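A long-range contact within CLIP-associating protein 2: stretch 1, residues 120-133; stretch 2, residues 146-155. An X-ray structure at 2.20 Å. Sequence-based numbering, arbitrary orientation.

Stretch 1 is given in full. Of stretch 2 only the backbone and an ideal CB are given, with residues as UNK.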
ATOM      1  N   PRO A 120       7.605   9.366  -2.789  1.00 39.22           N
ATOM      2  CA  PRO A 120       8.728   9.442  -1.844  1.00 39.42           C
ATOM      3  C   PRO A 120       8.677   8.317  -0.816  1.00 39.45           C
ATOM      4  O   PRO A 120       7.598   7.957  -0.352  1.00 39.40           O
ATOM      5  CB  PRO A 120       8.534  10.803  -1.160  1.00 39.32           C
ATOM      6  CG  PRO A 120       7.707  11.599  -2.115  1.00 39.62           C
ATOM      7  CD  PRO A 120       6.810  10.609  -2.805  1.00 39.04           C
ATOM      8  N   ASN A 121       9.841   7.770  -0.480  1.00 39.88           N
ATOM      9  CA  ASN A 121       9.930   6.626   0.422  1.00 40.42           C
ATOM     10  C   ASN A 121       9.474   6.922   1.856  1.00 40.91           C
ATOM     11  O   ASN A 121       8.749   6.123   2.454  1.00 40.67           O
ATOM     12  CB  ASN A 121      11.350   6.047   0.419  1.00 40.40           C
ATOM     13  CG  ASN A 121      11.703   5.338  -0.888  1.00 41.27           C
ATOM     14  OD1 ASN A 121      10.849   4.721  -1.532  1.00 41.03           O
ATOM     15  ND2 ASN A 121      12.976   5.410  -1.271  1.00 40.56           N
ATOM     16  N   ASP A 122       9.905   8.060   2.402  1.00 41.44           N
ATOM     17  CA  ASP A 122       9.545   8.440   3.771  1.00 41.95           C
ATOM     18  C   ASP A 122       8.029   8.516   3.948  1.00 41.68           C
ATOM     19  O   ASP A 122       7.488   7.954   4.904  1.00 41.38           O
ATOM     20  CB  ASP A 122      10.235   9.750   4.206  1.00 42.21           C
ATOM     21  CG  ASP A 122       9.890  10.939   3.315  1.00 44.07           C
ATOM     22  OD1 ASP A 122       9.533  10.746   2.126  1.00 46.25           O
ATOM     23  OD2 ASP A 122       9.989  12.083   3.809  1.00 47.18           O
ATOM     24  N   LEU A 123       7.359   9.177   3.005  1.00 41.72           N
ATOM     25  CA  LEU A 123       5.895   9.299   3.000  1.00 42.21           C
ATOM     26  C   LEU A 123       5.187   7.937   2.940  1.00 42.13           C
ATOM     27  O   LEU A 123       4.220   7.699   3.677  1.00 42.56           O
ATOM     28  CB  LEU A 123       5.420  10.178   1.836  1.00 42.28           C
ATOM     29  CG  LEU A 123       5.811  11.661   1.734  1.00 43.62           C
ATOM     30  CD1 LEU A 123       5.107  12.271   0.535  1.00 44.76           C
ATOM     31  CD2 LEU A 123       5.480  12.465   2.993  1.00 44.36           C
ATOM     32  N   GLN A 124       5.666   7.056   2.061  1.00 41.60           N
ATOM     33  CA  GLN A 124       5.161   5.683   1.982  1.00 41.19           C
ATOM     34  C   GLN A 124       5.353   4.973   3.316  1.00 41.25           C
ATOM     35  O   GLN A 124       4.437   4.330   3.822  1.00 40.98           O
ATOM     36  CB  GLN A 124       5.902   4.882   0.916  1.00 40.64           C
ATOM     37  CG  GLN A 124       5.700   5.320  -0.513  1.00 39.84           C
ATOM     38  CD  GLN A 124       6.312   4.322  -1.471  1.00 39.51           C
ATOM     39  OE1 GLN A 124       7.212   4.648  -2.244  1.00 38.44           O
ATOM     40  NE2 GLN A 124       5.855   3.082  -1.390  1.00 38.59           N
ATOM     41  N   PHE A 125       6.559   5.086   3.868  1.00 41.57           N
ATOM     42  CA  PHE A 125       6.912   4.402   5.110  1.00 42.11           C
ATOM     43  C   PHE A 125       6.047   4.852   6.285  1.00 42.65           C
ATOM     44  O   PHE A 125       5.637   4.031   7.109  1.00 42.44           O
ATOM     45  CB  PHE A 125       8.395   4.594   5.435  1.00 41.99           C
ATOM     46  CG  PHE A 125       8.874   3.761   6.593  1.00 42.55           C
ATOM     47  CD1 PHE A 125       9.066   4.336   7.848  1.00 42.65           C
ATOM     48  CD2 PHE A 125       9.118   2.398   6.433  1.00 42.08           C
ATOM     49  CE1 PHE A 125       9.508   3.568   8.926  1.00 42.96           C
ATOM     50  CE2 PHE A 125       9.559   1.620   7.504  1.00 43.17           C
ATOM     51  CZ  PHE A 125       9.752   2.205   8.755  1.00 43.62           C
ATOM     52  N   ASN A 126       5.769   6.153   6.346  1.00 43.42           N
ATOM     53  CA  ASN A 126       4.978   6.726   7.433  1.00 44.53           C
ATOM     54  C   ASN A 126       3.537   6.240   7.396  1.00 45.08           C
ATOM     55  O   ASN A 126       2.944   5.966   8.440  1.00 45.16           O
ATOM     56  CB  ASN A 126       5.044   8.256   7.415  1.00 44.58           C
ATOM     57  CG  ASN A 126       6.436   8.793   7.731  1.00 45.50           C
ATOM     58  OD1 ASN A 126       6.752   9.938   7.410  1.00 47.83           O
ATOM     59  ND2 ASN A 126       7.275   7.967   8.355  1.00 45.36           N
ATOM     60  N   ILE A 127       2.989   6.118   6.188  1.00 45.88           N
ATOM     61  CA  ILE A 127       1.668   5.528   5.989  1.00 46.36           C
ATOM     62  C   ILE A 127       1.662   4.076   6.455  1.00 47.08           C
ATOM     63  O   ILE A 127       0.701   3.623   7.078  1.00 47.03           O
ATOM     64  CB  ILE A 127       1.222   5.627   4.517  1.00 46.50           C
ATOM     65  CG1 ILE A 127       0.826   7.069   4.192  1.00 46.16           C
ATOM     66  CG2 ILE A 127       0.063   4.668   4.219  1.00 46.00           C
ATOM     67  CD1 ILE A 127       0.962   7.418   2.747  1.00 45.57           C
ATOM     68  N   LEU A 128       2.746   3.363   6.166  1.00 47.76           N
ATOM     69  CA  LEU A 128       2.852   1.958   6.527  1.00 48.73           C
ATOM     70  C   LEU A 128       2.953   1.745   8.038  1.00 49.72           C
ATOM     71  O   LEU A 128       2.445   0.755   8.563  1.00 49.60           O
ATOM     72  CB  LEU A 128       4.030   1.306   5.802  1.00 48.58           C
ATOM     73  CG  LEU A 128       3.917   1.136   4.278  1.00 48.25           C
ATOM     74  CD1 LEU A 128       5.201   0.566   3.722  1.00 47.86           C
ATOM     75  CD2 LEU A 128       2.750   0.262   3.887  1.00 47.36           C
HETATM   76  N   MSE A 129       3.604   2.673   8.735  1.00 51.01           N
HETATM   77  CA  MSE A 129       3.705   2.579  10.189  1.00 52.53           C
HETATM   78  C   MSE A 129       2.341   2.782  10.855  1.00 53.11           C
HETATM   79  O   MSE A 129       1.946   1.989  11.706  1.00 53.25           O
HETATM   80  CB  MSE A 129       4.762   3.538  10.743  1.00 52.87           C
HETATM   81  CG  MSE A 129       6.203   3.196  10.352  1.00 53.85           C
HETATM   82 SE   MSE A 129       6.803   1.375  10.752  1.00 58.89          SE
HETATM   83  CE  MSE A 129       6.432   0.514   9.037  1.00 57.33           C
ATOM     84  N   ARG A 130       1.622   3.823  10.440  1.00 54.06           N
ATOM     85  CA  ARG A 130       0.263   4.081  10.927  1.00 55.18           C
ATOM     86  C   ARG A 130      -0.713   2.949  10.585  1.00 55.64           C
ATOM     87  O   ARG A 130      -1.546   2.578  11.414  1.00 55.62           O
ATOM     88  CB  ARG A 130      -0.268   5.420  10.398  1.00 55.20           C
ATOM     89  CG  ARG A 130       0.314   6.649  11.101  1.00 56.53           C
ATOM     90  CD  ARG A 130      -0.255   7.960  10.547  1.00 58.30           C
ATOM     91  NE  ARG A 130       0.175   8.217   9.172  1.00 58.96           N
ATOM     92  CZ  ARG A 130       1.320   8.809   8.833  1.00 60.10           C
ATOM     93  NH1 ARG A 130       2.174   9.217   9.766  1.00 60.24           N
ATOM     94  NH2 ARG A 130       1.617   8.988   7.551  1.00 60.37           N
ATOM     95  N   PHE A 131      -0.603   2.400   9.375  1.00 56.15           N
ATOM     96  CA  PHE A 131      -1.488   1.318   8.937  1.00 56.83           C
ATOM     97  C   PHE A 131      -1.284   0.037   9.751  1.00 57.61           C
ATOM     98  O   PHE A 131      -2.248  -0.660  10.067  1.00 57.65           O
ATOM     99  CB  PHE A 131      -1.312   1.042   7.440  1.00 56.49           C
ATOM    100  CG  PHE A 131      -2.404   0.196   6.834  1.00 55.63           C
ATOM    101  CD1 PHE A 131      -3.747   0.497   7.054  1.00 54.64           C
ATOM    102  CD2 PHE A 131      -2.089  -0.881   6.012  1.00 55.01           C
ATOM    103  CE1 PHE A 131      -4.756  -0.274   6.484  1.00 54.17           C
ATOM    104  CE2 PHE A 131      -3.092  -1.657   5.433  1.00 54.45           C
ATOM    105  CZ  PHE A 131      -4.427  -1.354   5.672  1.00 54.61           C
ATOM    106  N   THR A 132      -0.031  -0.254  10.089  1.00 58.74           N
ATOM    107  CA  THR A 132       0.319  -1.415  10.906  1.00 60.10           C
ATOM    108  C   THR A 132      -0.366  -1.371  12.278  1.00 61.14           C
ATOM    109  O   THR A 132      -0.854  -2.391  12.766  1.00 61.14           O
ATOM    110  CB  THR A 132       1.851  -1.536  11.067  1.00 60.07           C
ATOM    111  OG1 THR A 132       2.453  -1.699   9.776  1.00 60.36           O
ATOM    112  CG2 THR A 132       2.232  -2.726  11.949  1.00 59.95           C
ATOM    113  N   VAL A 133      -0.417  -0.183  12.878  1.00 62.39           N
ATOM    114  CA  VAL A 133      -1.031  -0.007  14.195  1.00 63.73           C
ATOM    115  C   VAL A 133      -2.528   0.322  14.123  1.00 64.69           C
ATOM    116  O   VAL A 133      -3.231   0.217  15.131  1.00 64.88           O
ATOM    117  CB  VAL A 133      -0.295   1.069  15.054  1.00 63.58           C
ATOM    118  CG1 VAL A 133       1.208   0.888  14.964  1.00 63.77           C
ATOM    119  CG2 VAL A 133      -0.690   2.484  14.637  1.00 63.63           C
ATOM    120  N   UNK A 146       0.814  -9.055   3.449  1.00 40.83           N
ATOM    121  CA  UNK A 146       0.928  -8.054   2.389  1.00 40.29           C
ATOM    122  C   UNK A 146       1.576  -6.750   2.878  1.00 39.83           C
ATOM    123  O   UNK A 146       2.466  -6.210   2.216  1.00 39.56           O
ATOM    124  CB  UNK A 146      -0.457  -7.756   1.810  1.00 40.29           C
ATOM    125  N   UNK A 147       1.135  -6.261   4.035  1.00 39.54           N
ATOM    126  CA  UNK A 147       1.754  -5.084   4.666  1.00 39.45           C
ATOM    127  C   UNK A 147       3.242  -5.309   4.897  1.00 39.25           C
ATOM    128  O   UNK A 147       4.057  -4.464   4.533  1.00 39.23           O
ATOM    129  CB  UNK A 147       1.064  -4.760   5.993  1.00 39.45           C
ATOM    130  N   UNK A 148       3.586  -6.455   5.485  1.00 39.30           N
ATOM    131  CA  UNK A 148       4.974  -6.788   5.815  1.00 39.33           C
ATOM    132  C   UNK A 148       5.864  -6.950   4.581  1.00 39.55           C
ATOM    133  O   UNK A 148       6.978  -6.416   4.537  1.00 39.41           O
ATOM    134  CB  UNK A 148       5.011  -8.076   6.639  1.00 39.33           C
ATOM    135  N   UNK A 149       5.378  -7.679   3.577  1.00 39.84           N
ATOM    136  CA  UNK A 149       6.137  -7.836   2.333  1.00 40.36           C
ATOM    137  C   UNK A 149       6.440  -6.481   1.691  1.00 40.03           C
ATOM    138  O   UNK A 149       7.540  -6.260   1.183  1.00 40.18           O
ATOM    139  CB  UNK A 149       5.366  -8.719   1.350  1.00 40.36           C
ATOM    140  N   UNK A 150       5.466  -5.579   1.734  1.00 39.97           N
ATOM    141  CA  UNK A 150       5.635  -4.246   1.170  1.00 40.15           C
ATOM    142  C   UNK A 150       6.672  -3.437   1.959  1.00 40.53           C
ATOM    143  O   UNK A 150       7.568  -2.833   1.359  1.00 40.25           O
ATOM    144  CB  UNK A 150       4.294  -3.509   1.149  1.00 40.15           C
ATOM    145  N   UNK A 151       6.560  -3.441   3.291  1.00 41.23           N
ATOM    146  CA  UNK A 151       7.581  -2.820   4.157  1.00 42.11           C
ATOM    147  C   UNK A 151       8.955  -3.312   3.750  1.00 42.24           C
ATOM    148  O   UNK A 151       9.836  -2.516   3.447  1.00 42.11           O
ATOM    149  CB  UNK A 151       7.322  -3.131   5.632  1.00 42.11           C
ATOM    150  N   UNK A 152       9.122  -4.635   3.747  1.00 43.09           N
ATOM    151  CA  UNK A 152      10.405  -5.252   3.436  1.00 44.01           C
ATOM    152  C   UNK A 152      10.974  -4.748   2.111  1.00 44.02           C
ATOM    153  O   UNK A 152      12.148  -4.394   2.041  1.00 44.33           O
ATOM    154  CB  UNK A 152      10.257  -6.774   3.394  1.00 44.01           C
ATOM    155  N   UNK A 153      10.141  -4.710   1.072  1.00 44.13           N
ATOM    156  CA  UNK A 153      10.587  -4.255  -0.252  1.00 44.14           C
ATOM    157  C   UNK A 153      10.921  -2.758  -0.246  1.00 44.47           C
ATOM    158  O   UNK A 153      11.886  -2.330  -0.879  1.00 44.49           O
ATOM    159  CB  UNK A 153       9.511  -4.545  -1.300  1.00 44.14           C
ATOM    160  N   UNK A 154      10.131  -1.972   0.485  1.00 45.07           N
ATOM    161  CA  UNK A 154      10.374  -0.533   0.609  1.00 45.51           C
ATOM    162  C   UNK A 154      11.687  -0.265   1.341  1.00 46.20           C
ATOM    163  O   UNK A 154      12.405   0.680   1.011  1.00 45.97           O
ATOM    164  CB  UNK A 154       9.215   0.144   1.342  1.00 45.51           C
ATOM    165  N   UNK A 155      11.992  -1.111   2.321  1.00 47.23           N
ATOM    166  CA  UNK A 155      13.218  -0.997   3.106  1.00 48.49           C
ATOM    167  C   UNK A 155      14.476  -1.196   2.261  1.00 49.19           C
ATOM    168  O   UNK A 155      15.525  -0.626   2.567  1.00 49.57           O
ATOM    169  CB  UNK A 155      13.199  -2.015   4.248  1.00 48.49           C
TER

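Two helices run nearly antiparallel here, their N-to-C directions 153° apart and their axes 10.8 Å apart at closest approach, a spacing that leaves room for large side chains between them.

Position 146 has helical backbone angles, and its ideal CB finds nothing of stretch 1 within 5.5 Å. This contact sets no demand; the residue is Ala-146.

Position 147 points toward stretch 1, its ideal CB 5.0 Å from Phe-131 CD2 and 5.1 Å from Thr-132 OG1. Thr-132 OG1 already donates to the backbone, to Leu-128 O at 2.7 Å, so a mostly apolar surface remains, suited to Ile, Leu, Val or Met. The residue is Ile-147, and its two branches divide: Ile-147 CD1 lies 3.6 Å from Phe-131 CE2, while Ile-147 CG2 reaches Thr-132 OG1 at 3.6 Å.

Positions 148 and 149 find no partner near their ideal CB atoms, and 148 points away; stretch 1 leaves both choices free. They are Leu-148 and Lys-149.

Position 150 points toward stretch 1, and the ideal CB of 150 is 4.9 Å from Leu-128 CD1. The Gln-124 amide lies farther along. Leu or Met could cover the methyl; a long side chain with a polar tip could also reach the amide. The residue is Tyr-150, with chi1 t. Leu-128 CD1 lies at the ring edge, 3.5 Å from Tyr-150 CD1. Tyr-150 OH lies 2.6 Å from the atom modelled as Gln-124 NE2, but the amide is probably turned over, so the nature of this approach stays open.

Position 151 points sideways, yet Leu-128 CD1 is 4.7 Å and Met-129 CE (selenomethionine) 5.1 Å from its ideal CB. A flexible or branched aliphatic could turn back into this apolar ground: Ile, Leu or Met. In Ile-151, m at both chi angles, CD1 packs 3.4 Å from Leu-128 CB and 3.6 Å from Met-129 CE, while CG2 approaches Phe-125 CE2 at 4.2 Å.

Positions 152 and 153 are out of reach, so polar residues cost this contact nothing. They are Glu-152 and Thr-153, the latter bonding its own helix from Thr-153 OG1 to Lys-149 O at 2.9 Å.

Position 154 points toward a hollow between two turns of stretch 1, bounded by Asn-121, Gln-124, Phe-125 and Leu-128. Leu or Met would fill it. Leu-154 is the knob, with 100 Å² of its surface covered by stretch 1, the largest such area of any residue here. Leu-154 CD1 lies 3.4 Å from Asn-121 OD1; Leu-154 CD2 lies 3.7 Å from Leu-128 CD1 and 3.9 Å from Phe-125 CB.

Position 155 points away, and many residues would serve; it is Ala-155.

Stretch 2 146-155: AILKYIETLA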
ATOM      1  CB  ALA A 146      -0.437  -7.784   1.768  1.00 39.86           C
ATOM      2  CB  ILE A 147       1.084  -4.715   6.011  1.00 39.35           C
ATOM      3  CG1 ILE A 147      -0.331  -4.193   5.782  1.00 39.45           C
ATOM      4  CG2 ILE A 147       1.918  -3.671   6.774  1.00 39.52           C
ATOM      5  CD1 ILE A 147      -1.251  -4.402   6.977  1.00 39.87           C
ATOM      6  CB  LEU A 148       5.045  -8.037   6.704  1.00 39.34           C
ATOM      7  CG  LEU A 148       4.425  -7.941   8.109  1.00 39.80           C
ATOM      8  CD1 LEU A 148       4.192  -9.336   8.700  1.00 39.33           C
ATOM      9  CD2 LEU A 148       5.259  -7.058   9.061  1.00 38.95           C
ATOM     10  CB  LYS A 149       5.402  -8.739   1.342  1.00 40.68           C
ATOM     11  CG  LYS A 149       5.550 -10.223   1.627  1.00 42.44           C
ATOM     12  CD  LYS A 149       4.847 -11.037   0.552  1.00 45.73           C
ATOM     13  CE  LYS A 149       5.203 -12.516   0.620  1.00 46.60           C
ATOM     14  NZ  LYS A 149       4.262 -13.299  -0.240  1.00 48.28           N
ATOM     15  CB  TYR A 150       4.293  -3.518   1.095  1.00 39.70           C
ATOM     16  CG  TYR A 150       4.302  -2.274   0.230  1.00 39.07           C
ATOM     17  CD1 TYR A 150       4.840  -1.072   0.702  1.00 38.31           C
ATOM     18  CD2 TYR A 150       3.761  -2.291  -1.051  1.00 37.24           C
ATOM     19  CE1 TYR A 150       4.843   0.076  -0.087  1.00 37.31           C
ATOM     20  CE2 TYR A 150       3.753  -1.147  -1.843  1.00 36.69           C
ATOM     21  CZ  TYR A 150       4.301   0.030  -1.354  1.00 36.60           C
ATOM     22  OH  TYR A 150       4.292   1.165  -2.134  1.00 35.96           O
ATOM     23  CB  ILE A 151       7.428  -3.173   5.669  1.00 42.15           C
ATOM     24  CG1 ILE A 151       5.974  -3.123   6.153  1.00 42.74           C
ATOM     25  CG2 ILE A 151       8.372  -2.310   6.530  1.00 42.49           C
ATOM     26  CD1 ILE A 151       5.410  -1.764   6.384  1.00 42.98           C
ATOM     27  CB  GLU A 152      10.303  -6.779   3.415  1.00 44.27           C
ATOM     28  CG  GLU A 152      11.623  -7.450   3.786  1.00 46.68           C
ATOM     29  CD  GLU A 152      11.964  -8.651   2.929  1.00 50.13           C
ATOM     30  OE1 GLU A 152      11.043  -9.396   2.522  1.00 51.58           O
ATOM     31  OE2 GLU A 152      13.173  -8.860   2.677  1.00 52.12           O
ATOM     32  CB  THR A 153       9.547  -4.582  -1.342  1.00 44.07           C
ATOM     33  OG1 THR A 153       9.134  -5.948  -1.210  1.00 43.17           O
ATOM     34  CG2 THR A 153      10.123  -4.369  -2.734  1.00 43.91           C
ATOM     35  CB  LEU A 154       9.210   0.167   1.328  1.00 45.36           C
ATOM     36  CG  LEU A 154       9.239   1.702   1.358  1.00 44.85           C
ATOM     37  CD1 LEU A 154       8.999   2.290  -0.031  1.00 43.70           C
ATOM     38  CD2 LEU A 154       8.224   2.250   2.349  1.00 44.77           C
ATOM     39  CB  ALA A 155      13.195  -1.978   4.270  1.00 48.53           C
TER
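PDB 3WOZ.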